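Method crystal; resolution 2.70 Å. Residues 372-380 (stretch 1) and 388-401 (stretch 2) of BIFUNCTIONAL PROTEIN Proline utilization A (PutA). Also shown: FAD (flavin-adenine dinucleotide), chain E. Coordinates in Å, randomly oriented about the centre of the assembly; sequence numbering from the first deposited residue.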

# COMPACT_ATOMS: atom_id res chain seq x y z
N GLN A 372 28.10 -23.67 25.26
CA GLN A 372 26.94 -23.23 24.50
C GLN A 372 27.08 -21.81 23.99
O GLN A 372 26.14 -21.30 23.37
CB GLN A 372 25.67 -23.34 25.35
CG GLN A 372 24.95 -24.66 25.21
CD GLN A 372 25.61 -25.75 26.01
OE1 GLN A 372 25.82 -25.59 27.21
NE2 GLN A 372 25.98 -26.84 25.34
N LEU A 373 28.21 -21.15 24.23
CA LEU A 373 28.35 -19.74 23.91
C LEU A 373 29.37 -19.56 22.80
O LEU A 373 30.57 -19.77 23.01
CB LEU A 373 28.76 -18.94 25.15
CG LEU A 373 28.94 -17.44 24.98
CD1 LEU A 373 27.60 -16.79 24.67
CD2 LEU A 373 29.53 -16.85 26.23
N ASP A 374 28.88 -19.13 21.65
CA ASP A 374 29.70 -18.55 20.60
C ASP A 374 29.35 -17.06 20.57
O ASP A 374 28.26 -16.68 20.96
CB ASP A 374 29.40 -19.19 19.24
CG ASP A 374 29.60 -20.70 19.23
OD1 ASP A 374 30.46 -21.20 20.00
OD2 ASP A 374 28.91 -21.41 18.46
N VAL A 375 30.30 -16.23 20.14
CA VAL A 375 30.06 -14.80 19.93
C VAL A 375 30.20 -14.51 18.44
O VAL A 375 31.21 -14.87 17.82
CB VAL A 375 31.04 -13.92 20.73
CG1 VAL A 375 30.93 -12.47 20.26
CG2 VAL A 375 30.79 -14.05 22.23
N GLU A 376 29.20 -13.85 17.86
CA GLU A 376 29.21 -13.55 16.44
C GLU A 376 29.35 -12.05 16.24
O GLU A 376 28.63 -11.27 16.88
CB GLU A 376 27.96 -14.13 15.77
CG GLU A 376 27.70 -15.62 16.15
CD GLU A 376 26.67 -16.30 15.24
OE1 GLU A 376 26.39 -17.52 15.42
OE2 GLU A 376 26.13 -15.60 14.35
N MET A 377 30.29 -11.64 15.38
CA MET A 377 30.67 -10.24 15.17
C MET A 377 30.82 -9.94 13.68
O MET A 377 30.68 -10.82 12.82
CB MET A 377 31.97 -9.90 15.93
CG MET A 377 31.83 -9.80 17.47
SD MET A 377 33.36 -9.52 18.41
CE MET A 377 33.57 -7.75 18.32
N LEU A 378 31.11 -8.67 13.37
CA LEU A 378 31.27 -8.21 11.99
C LEU A 378 32.72 -8.32 11.55
O LEU A 378 33.61 -7.73 12.18
CB LEU A 378 30.81 -6.77 11.82
CG LEU A 378 29.30 -6.74 11.87
CD1 LEU A 378 28.86 -5.31 11.82
CD2 LEU A 378 28.77 -7.55 10.69
N GLN A 379 32.96 -9.07 10.48
CA GLN A 379 34.32 -9.35 10.04
C GLN A 379 35.01 -8.06 9.67
O GLN A 379 34.56 -7.35 8.77
CB GLN A 379 34.34 -10.32 8.87
CG GLN A 379 35.71 -10.86 8.56
CD GLN A 379 36.40 -10.02 7.55
OE1 GLN A 379 35.74 -9.39 6.72
NE2 GLN A 379 37.73 -10.01 7.58
N GLY A 380 36.09 -7.75 10.36
CA GLY A 380 36.89 -6.60 10.06
C GLY A 380 36.52 -5.35 10.81
O GLY A 380 37.31 -4.40 10.82
PA FAD E . 23.85 -1.37 20.01
O1A FAD E . 24.17 0.15 19.83
O2A FAD E . 23.88 -1.94 21.35
O5B FAD E . 22.51 -1.85 19.59
C5B FAD E . 21.84 -1.20 18.53
C4B FAD E . 20.48 -1.85 18.36
O4B FAD E . 19.56 -1.35 19.29
C3B FAD E . 19.86 -1.59 17.02
O3B FAD E . 20.31 -2.39 15.98
C2B FAD E . 18.41 -1.78 17.29
O2B FAD E . 18.03 -3.10 17.10
C1B FAD E . 18.28 -1.30 18.71
N9A FAD E . 17.75 0.06 18.79
C8A FAD E . 18.47 1.23 18.65
N7A FAD E . 17.64 2.29 18.77
C5A FAD E . 16.34 1.87 19.02
C6A FAD E . 15.11 2.52 19.25
N6A FAD E . 14.95 3.96 19.24
N1A FAD E . 14.02 1.77 19.47
C2A FAD E . 14.09 0.40 19.47
N3A FAD E . 15.27 -0.26 19.25
C4A FAD E . 16.40 0.43 19.03
N1 FAD E . 20.14 -8.17 12.39
C2 FAD E . 18.91 -8.82 12.00
O2 FAD E . 17.74 -8.11 12.09
N3 FAD E . 18.96 -10.11 11.47
C4 FAD E . 20.15 -10.82 11.36
O4 FAD E . 20.17 -12.11 10.85
C4X FAD E . 21.41 -10.22 11.92
N5 FAD E . 22.60 -10.94 12.00
C5X FAD E . 23.74 -10.36 12.57
C6 FAD E . 24.96 -11.07 12.65
C7 FAD E . 26.07 -10.47 13.22
C7M FAD E . 27.38 -11.20 13.32
C8 FAD E . 26.00 -9.19 13.73
C8M FAD E . 27.20 -8.55 14.34
C9 FAD E . 24.81 -8.48 13.65
C9A FAD E . 23.70 -9.07 13.08
N10 FAD E . 22.49 -8.31 13.03
C10 FAD E . 21.33 -8.88 12.45
C1' FAD E . 22.47 -6.93 13.53
C2' FAD E . 21.94 -6.70 14.92
O2' FAD E . 20.59 -6.97 14.93
C3' FAD E . 22.26 -5.24 15.31
O3' FAD E . 21.57 -4.42 14.45
C4' FAD E . 23.73 -4.80 15.28
O4' FAD E . 24.62 -5.84 15.47
C5' FAD E . 24.03 -3.61 16.22
O5' FAD E . 23.52 -3.71 17.55
P FAD E . 24.44 -3.85 18.87
O1P FAD E . 24.09 -5.00 19.89
O2P FAD E . 25.86 -3.85 18.17
O3P FAD E . 24.77 -2.36 19.40
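Stretch 2, residues 388-401: AVRQAVGTVILYTP

The flavin of FAD rests its dimethyl edge on this pair of strands. FAD C7M lies 3.4 Å from Met-377 O and 3.9 Å from Tyr-399 CB, so one methyl group touches both stretches. FAD C8M is 3.7 Å from Leu-378 CG.

Stretch 2 begins in a helix, 388-393, that started earlier in the chain. It runs nearly antiparallel to strand 373-378, at 166°, with the axes 9.3 Å apart at closest approach. Val-389 and Val-393 direct their CA-to-CB bonds toward stretch 1. Both meet Val-375: its CG2 is 4.2 Å from Val-389 CG1 and 3.9 Å from Val-393 CG1. Val-393 CG1 also lies 4.4 Å from Leu-373 CD2. Ala-388, Gln-391 and Ala-392 are out of reach of stretch 1.

Gly-394 ends the helix. Its phi of 86° and psi of -72° would jam a CB against the carbonyl O of Val-393, so these backbone angles call for glycine. Its N still donates to Arg-390 O at 2.8 Å. The chain then turns to run beside stretch 1. Thr-395 CB sits 3.1 Å from Asp-374 OD1, a carboxylate oxygen that is hydrogen-bonded elsewhere in the structure.

Beyond this turn the chain is extended and runs parallel to strand 373-378. The two strand axes cross at -33° and approach to 4.6 Å. Hydrogen bonds alternate in direction along the pair. Val-375 N donates to Thr-395 O at 3.1 Å, and Ile-397 N to Val-375 O at 2.9 Å. Met-377 N donates to Ile-397 O at 3.0 Å, and Tyr-399 N to Met-377 O at 2.7 Å. Thus Val-375 and Met-377 each use both N and O in the ladder. Val-396 CA adds a CA-H...O contact to Val-375 O at 3.2 Å, as does Glu-376 CA to Ile-397 O at 3.2 Å.

The register pairs Val-375 with Val-396, Glu-376 with Ile-397, Met-377 with Leu-398, and Leu-378 with Tyr-399. Side chains alternate between the two faces of the sheet. On one face, Val-375 CB is 4.4 Å from Val-396 CG2, and Met-377 CB is 4.0 Å from Leu-398 CD2. On the other, Glu-376 OE1 is 3.8 Å from Ile-397 CD1. Leu-378 CD2 approaches the Tyr-399 ring obliquely, 3.6 Å from Tyr-399 CD2. Past the strand, Gln-379 CB packs 3.6 Å from Leu-398 CB. Thr-400 OG1 turns back within its own stretch and donates to Leu-398 O at 3.2 Å.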

# COMPACT_ATOMS: atom_id res chain seq x y z
N ALA A 388 40.45 -9.89 21.88
CA ALA A 388 40.24 -9.99 23.32
C ALA A 388 39.08 -10.94 23.62
O ALA A 388 39.19 -11.83 24.47
CB ALA A 388 39.96 -8.61 23.93
N VAL A 389 37.97 -10.77 22.90
CA VAL A 389 36.81 -11.63 23.11
C VAL A 389 37.16 -13.08 22.82
O VAL A 389 36.80 -13.98 23.58
CB VAL A 389 35.63 -11.15 22.25
CG1 VAL A 389 34.44 -12.05 22.50
CG2 VAL A 389 35.29 -9.69 22.57
N ARG A 390 37.87 -13.32 21.71
CA ARG A 390 38.19 -14.69 21.33
C ARG A 390 38.92 -15.42 22.45
O ARG A 390 38.57 -16.56 22.79
CB ARG A 390 39.02 -14.72 20.05
CG ARG A 390 39.11 -16.12 19.42
CD ARG A 390 40.21 -16.23 18.38
NE ARG A 390 41.48 -15.72 18.89
CZ ARG A 390 42.38 -16.47 19.52
NH1 ARG A 390 42.17 -17.76 19.71
NH2 ARG A 390 43.51 -15.91 19.95
N GLN A 391 39.93 -14.78 23.03
CA GLN A 391 40.67 -15.43 24.11
C GLN A 391 39.78 -15.80 25.29
O GLN A 391 40.07 -16.77 26.00
CB GLN A 391 41.83 -14.54 24.56
CG GLN A 391 42.90 -14.38 23.50
CD GLN A 391 43.93 -13.34 23.89
OE1 GLN A 391 43.77 -12.63 24.89
NE2 GLN A 391 45.01 -13.26 23.11
N ALA A 392 38.69 -15.07 25.52
CA ALA A 392 37.80 -15.43 26.62
C ALA A 392 36.82 -16.51 26.20
O ALA A 392 36.75 -17.57 26.83
CB ALA A 392 37.03 -14.19 27.12
N VAL A 393 36.08 -16.26 25.12
CA VAL A 393 34.94 -17.10 24.78
C VAL A 393 35.30 -18.32 23.93
O VAL A 393 34.49 -19.26 23.87
CB VAL A 393 33.85 -16.29 24.05
CG1 VAL A 393 33.33 -15.13 24.93
CG2 VAL A 393 34.37 -15.79 22.71
N GLY A 394 36.47 -18.34 23.29
CA GLY A 394 36.82 -19.41 22.37
C GLY A 394 36.36 -19.26 20.92
O GLY A 394 37.17 -19.01 20.02
N THR A 395 35.06 -19.42 20.68
CA THR A 395 34.50 -19.40 19.33
C THR A 395 34.02 -17.99 19.00
O THR A 395 33.14 -17.44 19.67
CB THR A 395 33.32 -20.37 19.22
OG1 THR A 395 33.71 -21.67 19.69
CG2 THR A 395 32.84 -20.49 17.76
N VAL A 396 34.57 -17.41 17.94
CA VAL A 396 34.08 -16.14 17.42
C VAL A 396 33.82 -16.32 15.93
O VAL A 396 34.70 -16.77 15.19
CB VAL A 396 35.06 -15.00 17.71
CG1 VAL A 396 34.69 -13.76 16.91
CG2 VAL A 396 35.08 -14.72 19.18
N ILE A 397 32.60 -15.99 15.50
CA ILE A 397 32.17 -16.24 14.13
C ILE A 397 31.94 -14.91 13.45
O ILE A 397 31.06 -14.13 13.85
CB ILE A 397 30.91 -17.11 14.10
CG1 ILE A 397 31.14 -18.35 14.96
CG2 ILE A 397 30.58 -17.47 12.66
CD1 ILE A 397 29.87 -19.02 15.40
N LEU A 398 32.74 -14.63 12.42
CA LEU A 398 32.74 -13.33 11.77
C LEU A 398 31.79 -13.31 10.57
O LEU A 398 31.90 -14.14 9.66
CB LEU A 398 34.15 -12.96 11.33
CG LEU A 398 35.12 -12.74 12.49
CD1 LEU A 398 36.45 -12.24 11.97
CD2 LEU A 398 34.52 -11.77 13.51
N TYR A 399 30.88 -12.34 10.57
CA TYR A 399 29.99 -12.15 9.44
C TYR A 399 30.81 -11.81 8.20
O TYR A 399 31.58 -10.85 8.20
CB TYR A 399 28.98 -11.03 9.75
CG TYR A 399 28.08 -10.69 8.58
CD1 TYR A 399 26.98 -11.47 8.26
CD2 TYR A 399 28.35 -9.60 7.77
CE1 TYR A 399 26.17 -11.17 7.16
CE2 TYR A 399 27.56 -9.30 6.68
CZ TYR A 399 26.47 -10.08 6.38
OH TYR A 399 25.70 -9.73 5.30
N THR A 400 30.71 -12.63 7.17
CA THR A 400 31.47 -12.40 5.94
C THR A 400 30.54 -12.30 4.75
O THR A 400 30.02 -13.33 4.28
CB THR A 400 32.50 -13.51 5.74
OG1 THR A 400 33.39 -13.54 6.86
CG2 THR A 400 33.32 -13.29 4.48
N PRO A 401 30.32 -11.09 4.20
CA PRO A 401 29.42 -10.95 3.05
C PRO A 401 30.15 -11.28 1.76
O PRO A 401 31.29 -10.88 1.55
CB PRO A 401 29.04 -9.46 3.08
CG PRO A 401 30.15 -8.78 3.82
CD PRO A 401 31.04 -9.84 4.48